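Local structure of uncharacterized protein POB3N (Chaetomium thermophilum var. thermophilum, 4KHB) at residues E102-G116 against F122-Y134. The protein forms the N-terminal, PH-like part of a FACT subunit that probably acts as a histone chaperone, reorganising nucleosomes during transcription, replication and repair. Numbering follows the deposited sequence.
With SO4 (sulfate ion), chain P; SO4 (sulfate ion), chain Q.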
ATOM      1  N   GLU H 102       7.289   9.630  -5.988  1.00 10.57           N
ATOM      2  CA  GLU H 102       8.129   8.643  -5.315  1.00 12.03           C
ATOM      3  C   GLU H 102       7.559   8.266  -3.958  1.00 12.21           C
ATOM      4  O   GLU H 102       7.059   9.118  -3.218  1.00  8.42           O
ATOM      5  CB  GLU H 102       9.558   9.159  -5.115  1.00 11.28           C
ATOM      6  CG  GLU H 102      10.474   9.021  -6.322  1.00 18.33           C
ATOM      7  CD  GLU H 102      11.930   9.267  -5.967  1.00 22.82           C
ATOM      8  OE1 GLU H 102      12.332   8.932  -4.832  1.00 22.99           O
ATOM      9  OE2 GLU H 102      12.679   9.779  -6.826  1.00 24.74           O
ATOM     10  N   HIS H 103       7.639   6.980  -3.637  1.00 10.56           N
ATOM     11  CA  HIS H 103       7.260   6.505  -2.315  1.00  9.42           C
ATOM     12  C   HIS H 103       8.488   6.318  -1.430  1.00  7.22           C
ATOM     13  O   HIS H 103       9.594   6.090  -1.932  1.00  9.90           O
ATOM     14  CB  HIS H 103       6.444   5.216  -2.425  1.00  7.98           C
ATOM     15  CG  HIS H 103       5.044   5.432  -2.912  1.00 10.73           C
ATOM     16  ND1 HIS H 103       4.756   5.867  -4.188  1.00 11.37           N
ATOM     17  CD2 HIS H 103       3.853   5.283  -2.287  1.00 12.46           C
ATOM     18  CE1 HIS H 103       3.445   5.969  -4.330  1.00 12.86           C
ATOM     19  NE2 HIS H 103       2.875   5.620  -3.191  1.00 13.27           N
ATOM     20  N   SER H 104       8.289   6.410  -0.117  1.00  8.47           N
ATOM     21  CA  SER H 104       9.381   6.275   0.846  1.00  7.65           C
ATOM     22  C   SER H 104       9.834   4.822   0.964  1.00  8.41           C
ATOM     23  O   SER H 104       9.006   3.909   1.009  1.00  6.31           O
ATOM     24  CB  SER H 104       8.953   6.811   2.217  1.00  7.14           C
ATOM     25  OG  SER H 104      10.005   6.700   3.157  1.00  8.76           O
ATOM     26  N   LEU H 105      11.148   4.605   0.999  1.00  9.53           N
ATOM     27  CA  LEU H 105      11.685   3.249   1.073  1.00  8.37           C
ATOM     28  C   LEU H 105      12.541   2.976   2.315  1.00 10.16           C
ATOM     29  O   LEU H 105      13.160   1.915   2.415  1.00 12.95           O
ATOM     30  CB  LEU H 105      12.509   2.951  -0.187  1.00  9.26           C
ATOM     31  CG  LEU H 105      11.764   2.901  -1.527  1.00 11.98           C
ATOM     32  CD1 LEU H 105      12.735   2.682  -2.674  1.00 16.15           C
ATOM     33  CD2 LEU H 105      10.704   1.819  -1.515  1.00  8.16           C
ATOM     34  N   ARG H 106      12.578   3.915   3.260  1.00  8.15           N
ATOM     35  CA  ARG H 106      13.432   3.748   4.441  1.00 14.06           C
ATOM     36  C   ARG H 106      12.885   2.745   5.461  1.00  8.61           C
ATOM     37  O   ARG H 106      13.629   2.239   6.305  1.00  9.30           O
ATOM     38  CB  ARG H 106      13.857   5.080   5.085  1.00 13.04           C
ATOM     39  CG  ARG H 106      12.780   6.129   5.275  1.00  9.73           C
ATOM     40  CD  ARG H 106      13.258   7.465   4.712  1.00 16.52           C
ATOM     41  NE  ARG H 106      13.323   8.543   5.697  1.00 22.64           N
ATOM     42  CZ  ARG H 106      14.157   9.578   5.614  1.00 20.84           C
ATOM     43  NH1 ARG H 106      14.997   9.680   4.591  1.00 14.77           N
ATOM     44  NH2 ARG H 106      14.150  10.516   6.548  1.00 16.03           N
ATOM     45  N   GLY H 107      11.586   2.471   5.386  1.00  9.00           N
ATOM     46  CA  GLY H 107      10.977   1.493   6.268  1.00 10.22           C
ATOM     47  C   GLY H 107      10.622   2.025   7.641  1.00  8.66           C
ATOM     48  O   GLY H 107      10.573   1.268   8.615  1.00  8.14           O
ATOM     49  N   TRP H 108      10.382   3.330   7.725  1.00  6.32           N
ATOM     50  CA  TRP H 108       9.977   3.948   8.981  1.00  7.01           C
ATOM     51  C   TRP H 108       8.488   3.747   9.236  1.00  7.97           C
ATOM     52  O   TRP H 108       7.709   3.531   8.300  1.00  4.93           O
ATOM     53  CB  TRP H 108      10.299   5.441   8.973  1.00  8.51           C
ATOM     54  CG  TRP H 108      11.766   5.746   9.018  1.00 12.28           C
ATOM     55  CD1 TRP H 108      12.791   4.850   8.924  1.00  9.23           C
ATOM     56  CD2 TRP H 108      12.372   7.037   9.166  1.00 10.03           C
ATOM     57  NE1 TRP H 108      13.998   5.506   9.006  1.00 13.28           N
ATOM     58  CE2 TRP H 108      13.768   6.848   9.155  1.00 13.00           C
ATOM     59  CE3 TRP H 108      11.869   8.334   9.306  1.00 14.82           C
ATOM     60  CZ2 TRP H 108      14.666   7.909   9.281  1.00 14.37           C
ATOM     61  CZ3 TRP H 108      12.762   9.385   9.433  1.00 18.02           C
ATOM     62  CH2 TRP H 108      14.145   9.165   9.420  1.00 19.42           C
ATOM     63  N   ASN H 109       8.097   3.816  10.505  1.00  8.38           N
ATOM     64  CA  ASN H 109       6.692   3.692  10.884  1.00  9.83           C
ATOM     65  C   ASN H 109       6.158   4.952  11.557  1.00  9.63           C
ATOM     66  O   ASN H 109       5.096   4.924  12.186  1.00  6.98           O
ATOM     67  CB  ASN H 109       6.470   2.474  11.788  1.00  7.15           C
ATOM     68  CG  ASN H 109       7.038   2.672  13.184  1.00 10.02           C
ATOM     69  OD1 ASN H 109       8.140   3.196  13.349  1.00  7.61           O
ATOM     70  ND2 ASN H 109       6.286   2.254  14.195  1.00 12.22           N
ATOM     71  N   TRP H 110       6.896   6.053  11.429  1.00  7.18           N
ATOM     72  CA  TRP H 110       6.431   7.330  11.969  1.00  7.69           C
ATOM     73  C   TRP H 110       6.397   8.438  10.919  1.00  8.39           C
ATOM     74  O   TRP H 110       7.215   8.459   9.994  1.00  5.97           O
ATOM     75  CB  TRP H 110       7.250   7.762  13.193  1.00  8.39           C
ATOM     76  CG  TRP H 110       8.678   8.131  12.918  1.00 12.62           C
ATOM     77  CD1 TRP H 110       9.172   9.388  12.711  1.00  9.98           C
ATOM     78  CD2 TRP H 110       9.805   7.250  12.864  1.00 12.14           C
ATOM     79  NE1 TRP H 110      10.532   9.339  12.512  1.00  9.54           N
ATOM     80  CE2 TRP H 110      10.947   8.026  12.605  1.00 12.07           C
ATOM     81  CE3 TRP H 110       9.959   5.862  13.004  1.00  9.58           C
ATOM     82  CZ2 TRP H 110      12.224   7.481  12.481  1.00  9.68           C
ATOM     83  CZ3 TRP H 110      11.225   5.318  12.881  1.00  8.90           C
ATOM     84  CH2 TRP H 110      12.339   6.123  12.619  1.00 11.23           C
ATOM     85  N   GLY H 111       5.448   9.357  11.069  1.00  9.76           N
ATOM     86  CA  GLY H 111       5.272  10.429  10.106  1.00  9.53           C
ATOM     87  C   GLY H 111       3.922  11.108  10.248  1.00 11.15           C
ATOM     88  O   GLY H 111       3.577  11.601  11.325  1.00  9.76           O
ATOM     89  N   LYS H 112       3.153  11.132   9.163  1.00  7.93           N
ATOM     90  CA  LYS H 112       1.854  11.798   9.168  1.00 14.60           C
ATOM     91  C   LYS H 112       0.791  10.971   8.447  1.00 12.49           C
ATOM     92  O   LYS H 112       0.962  10.601   7.282  1.00 12.38           O
ATOM     93  CB  LYS H 112       1.973  13.175   8.514  1.00 16.51           C
ATOM     94  CG  LYS H 112       2.690  14.212   9.365  1.00 21.50           C
ATOM     95  CD  LYS H 112       1.891  14.583  10.601  1.00 25.25           C
ATOM     96  CE  LYS H 112       2.803  15.077  11.716  1.00 27.39           C
ATOM     97  NZ  LYS H 112       3.828  16.035  11.222  1.00 37.65           N
ATOM     98  N   ALA H 113      -0.306  10.685   9.139  1.00 11.02           N
ATOM     99  CA  ALA H 113      -1.460  10.060   8.505  1.00 14.38           C
ATOM    100  C   ALA H 113      -2.419  11.159   8.072  1.00 19.26           C
ATOM    101  O   ALA H 113      -3.014  11.839   8.911  1.00 21.80           O
ATOM    102  CB  ALA H 113      -2.142   9.103   9.460  1.00  9.21           C
ATOM    103  N   GLU H 114      -2.569  11.333   6.763  1.00 11.12           N
ATOM    104  CA  GLU H 114      -3.359  12.442   6.248  1.00 16.02           C
ATOM    105  C   GLU H 114      -4.605  11.966   5.511  1.00 13.83           C
ATOM    106  O   GLU H 114      -4.522  11.161   4.581  1.00 11.55           O
ATOM    107  CB  GLU H 114      -2.495  13.331   5.343  1.00 19.23           C
ATOM    108  CG  GLU H 114      -1.039  13.444   5.788  1.00 28.62           C
ATOM    109  CD  GLU H 114      -0.458  14.831   5.571  1.00 36.82           C
ATOM    110  OE1 GLU H 114      -1.168  15.822   5.839  1.00 40.17           O
ATOM    111  OE2 GLU H 114       0.708  14.929   5.136  1.00 30.67           O
ATOM    112  N   PHE H 115      -5.758  12.478   5.928  1.00 15.85           N
ATOM    113  CA  PHE H 115      -7.020  12.150   5.279  1.00 16.02           C
ATOM    114  C   PHE H 115      -7.278  13.062   4.091  1.00 13.76           C
ATOM    115  O   PHE H 115      -7.725  14.205   4.247  1.00 14.29           O
ATOM    116  CB  PHE H 115      -8.173  12.241   6.279  1.00 16.69           C
ATOM    117  CG  PHE H 115      -8.184  11.128   7.292  1.00 15.45           C
ATOM    118  CD1 PHE H 115      -7.453  11.230   8.468  1.00 12.10           C
ATOM    119  CD2 PHE H 115      -8.935   9.981   7.069  1.00 11.65           C
ATOM    120  CE1 PHE H 115      -7.463  10.204   9.400  1.00 11.22           C
ATOM    121  CE2 PHE H 115      -8.951   8.952   7.996  1.00 12.81           C
ATOM    122  CZ  PHE H 115      -8.214   9.064   9.163  1.00 12.11           C
ATOM    123  N   GLY H 116      -6.994  12.544   2.900  1.00 13.71           N
ATOM    124  CA  GLY H 116      -7.203  13.294   1.678  1.00  9.59           C
ATOM    125  C   GLY H 116      -8.606  13.141   1.127  1.00 10.66           C
ATOM    126  O   GLY H 116      -9.534  12.778   1.848  1.00 17.18           O
ATOM    127  N   PHE H 122      -0.272   7.622   4.544  1.00  6.13           N
ATOM    128  CA  PHE H 122       0.739   7.734   5.588  1.00  6.40           C
ATOM    129  C   PHE H 122       2.050   8.226   4.983  1.00  8.56           C
ATOM    130  O   PHE H 122       2.706   7.506   4.224  1.00  9.51           O
ATOM    131  CB  PHE H 122       0.940   6.403   6.316  1.00  3.23           C
ATOM    132  CG  PHE H 122       1.741   6.524   7.580  1.00  5.08           C
ATOM    133  CD1 PHE H 122       1.152   7.001   8.744  1.00  5.54           C
ATOM    134  CD2 PHE H 122       3.082   6.163   7.607  1.00  4.51           C
ATOM    135  CE1 PHE H 122       1.885   7.119   9.911  1.00 10.07           C
ATOM    136  CE2 PHE H 122       3.822   6.277   8.770  1.00  6.56           C
ATOM    137  CZ  PHE H 122       3.223   6.755   9.924  1.00  7.25           C
ATOM    138  N   ASN H 123       2.423   9.454   5.329  1.00  6.75           N
ATOM    139  CA  ASN H 123       3.596  10.092   4.748  1.00  9.91           C
ATOM    140  C   ASN H 123       4.808  10.012   5.672  1.00  8.04           C
ATOM    141  O   ASN H 123       4.697  10.245   6.879  1.00  7.73           O
ATOM    142  CB  ASN H 123       3.296  11.558   4.405  1.00 11.17           C
ATOM    143  CG  ASN H 123       2.445  11.708   3.153  1.00 12.87           C
ATOM    144  OD1 ASN H 123       2.770  11.156   2.103  1.00 15.14           O
ATOM    145  ND2 ASN H 123       1.360  12.466   3.257  1.00 18.77           N
ATOM    146  N   VAL H 124       5.961   9.683   5.096  1.00  5.98           N
ATOM    147  CA  VAL H 124       7.226   9.680   5.825  1.00  7.76           C
ATOM    148  C   VAL H 124       8.093  10.804   5.278  1.00  7.42           C
ATOM    149  O   VAL H 124       8.611  10.703   4.161  1.00  0.00           O
ATOM    150  CB  VAL H 124       7.963   8.337   5.669  1.00  5.64           C
ATOM    151  CG1 VAL H 124       9.314   8.380   6.368  1.00  9.15           C
ATOM    152  CG2 VAL H 124       7.122   7.208   6.228  1.00  8.69           C
ATOM    153  N   GLN H 125       8.245  11.868   6.066  1.00  5.76           N
ATOM    154  CA  GLN H 125       8.894  13.101   5.612  1.00  8.15           C
ATOM    155  C   GLN H 125       8.339  13.575   4.269  1.00  9.34           C
ATOM    156  O   GLN H 125       9.092  13.868   3.335  1.00  8.08           O
ATOM    157  CB  GLN H 125      10.417  12.944   5.559  1.00  7.99           C
ATOM    158  CG  GLN H 125      11.068  12.976   6.940  1.00  9.73           C
ATOM    159  CD  GLN H 125      11.022  14.358   7.571  1.00 17.21           C
ATOM    160  OE1 GLN H 125      11.163  15.373   6.887  1.00 14.32           O
ATOM    161  NE2 GLN H 125      10.812  14.402   8.881  1.00 13.48           N
ATOM    162  N   ASN H 126       7.010  13.618   4.196  1.00  7.73           N
ATOM    163  CA  ASN H 126       6.265  14.133   3.045  1.00 10.12           C
ATOM    164  C   ASN H 126       6.299  13.259   1.785  1.00  6.82           C
ATOM    165  O   ASN H 126       5.939  13.713   0.700  1.00  4.81           O
ATOM    166  CB  ASN H 126       6.641  15.585   2.733  1.00  7.94           C
ATOM    167  CG  ASN H 126       5.824  16.581   3.537  1.00 22.00           C
ATOM    168  OD1 ASN H 126       4.632  16.764   3.287  1.00 23.54           O
ATOM    169  ND2 ASN H 126       6.462  17.229   4.504  1.00 21.93           N
ATOM    170  N   ARG H 127       6.724  12.008   1.939  1.00  6.63           N
ATOM    171  CA  ARG H 127       6.631  11.034   0.857  1.00  7.40           C
ATOM    172  C   ARG H 127       5.825   9.833   1.334  1.00  5.07           C
ATOM    173  O   ARG H 127       6.081   9.290   2.410  1.00  7.44           O
ATOM    174  CB  ARG H 127       8.022  10.612   0.368  1.00  5.21           C
ATOM    175  CG  ARG H 127       8.822  11.749  -0.256  1.00  6.97           C
ATOM    176  CD  ARG H 127      10.147  11.279  -0.833  1.00  5.71           C
ATOM    177  NE  ARG H 127      10.957  12.403  -1.297  1.00  7.18           N
ATOM    178  CZ  ARG H 127      12.282  12.380  -1.404  1.00  8.25           C
ATOM    179  NH1 ARG H 127      12.961  11.286  -1.085  1.00  7.61           N
ATOM    180  NH2 ARG H 127      12.932  13.454  -1.830  1.00  5.75           N
ATOM    181  N   PRO H 128       4.843   9.413   0.524  1.00  7.40           N
ATOM    182  CA  PRO H 128       3.915   8.345   0.906  1.00  9.23           C
ATOM    183  C   PRO H 128       4.602   6.998   1.074  1.00  6.92           C
ATOM    184  O   PRO H 128       5.355   6.577   0.198  1.00  6.90           O
ATOM    185  CB  PRO H 128       2.932   8.297  -0.273  1.00  9.28           C
ATOM    186  CG  PRO H 128       3.694   8.867  -1.429  1.00  9.66           C
ATOM    187  CD  PRO H 128       4.574   9.927  -0.831  1.00  7.10           C
ATOM    188  N   ALA H 129       4.354   6.336   2.197  1.00  9.30           N
ATOM    189  CA  ALA H 129       4.803   4.963   2.376  1.00 11.91           C
ATOM    190  C   ALA H 129       3.738   4.027   1.822  1.00  7.08           C
ATOM    191  O   ALA H 129       4.049   3.038   1.152  1.00 11.04           O
ATOM    192  CB  ALA H 129       5.062   4.668   3.845  1.00  4.98           C
ATOM    193  N   PHE H 130       2.479   4.351   2.115  1.00  6.90           N
ATOM    194  CA  PHE H 130       1.338   3.602   1.588  1.00 13.54           C
ATOM    195  C   PHE H 130       0.042   4.418   1.579  1.00 11.82           C
ATOM    196  O   PHE H 130      -0.065   5.441   2.259  1.00 10.77           O
ATOM    197  CB  PHE H 130       1.149   2.287   2.345  1.00  9.32           C
ATOM    198  CG  PHE H 130       0.887   2.458   3.814  1.00  8.82           C
ATOM    199  CD1 PHE H 130      -0.412   2.499   4.302  1.00  8.13           C
ATOM    200  CD2 PHE H 130       1.942   2.555   4.711  1.00  7.50           C
ATOM    201  CE1 PHE H 130      -0.655   2.643   5.657  1.00 10.22           C
ATOM    202  CE2 PHE H 130       1.709   2.700   6.065  1.00  4.16           C
ATOM    203  CZ  PHE H 130       0.407   2.744   6.541  1.00  4.89           C
ATOM    204  N   GLU H 131      -0.940   3.956   0.809  1.00 10.23           N
ATOM    205  CA  GLU H 131      -2.219   4.647   0.687  1.00 13.71           C
ATOM    206  C   GLU H 131      -3.374   3.667   0.873  1.00 12.86           C
ATOM    207  O   GLU H 131      -3.313   2.530   0.397  1.00 14.94           O
ATOM    208  CB  GLU H 131      -2.334   5.312  -0.687  1.00 12.71           C
ATOM    209  CG  GLU H 131      -1.261   6.347  -0.985  1.00 21.29           C
ATOM    210  CD  GLU H 131      -0.208   5.821  -1.937  1.00 22.36           C
ATOM    211  OE1 GLU H 131      -0.111   4.585  -2.085  1.00 24.38           O
ATOM    212  OE2 GLU H 131       0.517   6.640  -2.538  1.00 27.82           O
ATOM    213  N   ILE H 132      -4.419   4.106   1.569  1.00 10.78           N
ATOM    214  CA  ILE H 132      -5.622   3.294   1.746  1.00 10.16           C
ATOM    215  C   ILE H 132      -6.852   4.031   1.221  1.00 10.27           C
ATOM    216  O   ILE H 132      -7.268   5.042   1.792  1.00  8.01           O
ATOM    217  CB  ILE H 132      -5.845   2.933   3.222  1.00 12.13           C
ATOM    218  CG1 ILE H 132      -4.650   2.142   3.750  1.00 14.76           C
ATOM    219  CG2 ILE H 132      -7.100   2.088   3.383  1.00  5.71           C
ATOM    220  CD1 ILE H 132      -4.234   2.519   5.148  1.00 21.21           C
ATOM    221  N   PRO H 133      -7.429   3.528   0.118  1.00 12.53           N
ATOM    222  CA  PRO H 133      -8.639   4.117  -0.471  1.00 12.50           C
ATOM    223  C   PRO H 133      -9.835   3.963   0.461  1.00  9.31           C
ATOM    224  O   PRO H 133      -9.998   2.901   1.063  1.00  9.58           O
ATOM    225  CB  PRO H 133      -8.851   3.300  -1.757  1.00  9.99           C
ATOM    226  CG  PRO H 133      -7.570   2.565  -1.992  1.00 14.73           C
ATOM    227  CD  PRO H 133      -6.918   2.387  -0.660  1.00 11.86           C
ATOM    228  N   TYR H 134     -10.638   5.018   0.589  1.00 10.04           N
ATOM    229  CA  TYR H 134     -11.797   5.020   1.481  1.00 10.90           C
ATOM    230  C   TYR H 134     -12.794   3.911   1.142  1.00 10.25           C
ATOM    231  O   TYR H 134     -13.457   3.367   2.028  1.00 13.96           O
ATOM    232  CB  TYR H 134     -12.485   6.391   1.445  1.00  9.02           C
ATOM    233  CG  TYR H 134     -11.626   7.518   1.986  1.00  8.74           C
ATOM    234  CD1 TYR H 134     -10.691   7.282   2.986  1.00 10.10           C
ATOM    235  CD2 TYR H 134     -11.739   8.808   1.485  1.00  9.36           C
ATOM    236  CE1 TYR H 134      -9.903   8.298   3.479  1.00 11.38           C
ATOM    237  CE2 TYR H 134     -10.950   9.834   1.971  1.00  9.45           C
ATOM    238  CZ  TYR H 134     -10.035   9.569   2.970  1.00 11.92           C
ATOM    239  OH  TYR H 134      -9.241  10.578   3.467  1.00 12.37           O
TER
HETATM  240  S   SO4 P 201      12.739   8.143   1.191  1.00 12.86           S
HETATM  241  O1  SO4 P 201      13.936   8.887   1.553  1.00  7.42           O
HETATM  242  O2  SO4 P 201      12.245   8.592  -0.102  1.00 10.72           O
HETATM  243  O3  SO4 P 201      13.053   6.726   1.123  1.00 10.69           O
HETATM  244  O4  SO4 P 201      11.708   8.359   2.193  1.00 12.72           O
HETATM  245  S   SO4 Q 202      16.193  13.140  -0.323  1.00  9.69           S
HETATM  246  O1  SO4 Q 202      17.607  13.479  -0.277  1.00  8.87           O
HETATM  247  O2  SO4 Q 202      15.534  13.904  -1.372  1.00 10.23           O
HETATM  248  O3  SO4 Q 202      16.052  11.719  -0.602  1.00 10.64           O
HETATM  249  O4  SO4 Q 202      15.580  13.445   0.960  1.00  8.82           O
HETATM  250  O   HOH W   1       6.778   2.516   0.230  1.00  8.97           O
HETATM  251  O   HOH W   2       8.596  10.979   9.235  1.00 10.67           O
HETATM  252  O   HOH W   3      10.643  12.339  11.167  1.00 15.08           O
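His103 lies under Pro128, whose CG sits 3.8 Å from the centroid of the imidazole in a CH-pi contact over one face. A proline suits the place because its compact ring presents C-H groups to a flat partner. At the imidazole edge His103 NE2 donates to Glu131 OE2 at 2.7 Å, the oxygen tilted somewhat from the ring plane and met on the syn side of a carboxylate turned 77° from the ring. A bend at chi2 (104°) brings that carboxylate to the histidine, and the acid would probably stabilise a protonated imidazole. Next door, Ser104 N donates to Pro128 O.

Farther on, residues 112-115 pair with 119-124 as an antiparallel hairpin within the SSRP1-family PH-like region. Lys112 and Asn123 form a hydrogen-bonded pair, bonded in both directions, with Asn123 N 2.7 Å from Lys112 O. Asn123 also offers an amide N-H to a carboxylate: ND2 hydrogen-bonds to Glu114 OE2 at 3.2 Å, on the anti side. Phe122 turns the other way, CG anti to its backbone N (chi1 -168°), and its CD1 edge meets Ala113 CB at 4.0 Å, a small methyl beside a broad ring.

A type I' turn, Val124 to Arg127, closes the next hairpin. Arg127, extended from CG to NE, has N-H groups enough for two anions: NH1 holds one sulfate, shared with Ser104 OG and Leu105 N, and with NH2 grips a second. Beyond, Trp110 and Gly111 continue the sheet into a strand of the SPT16D chain.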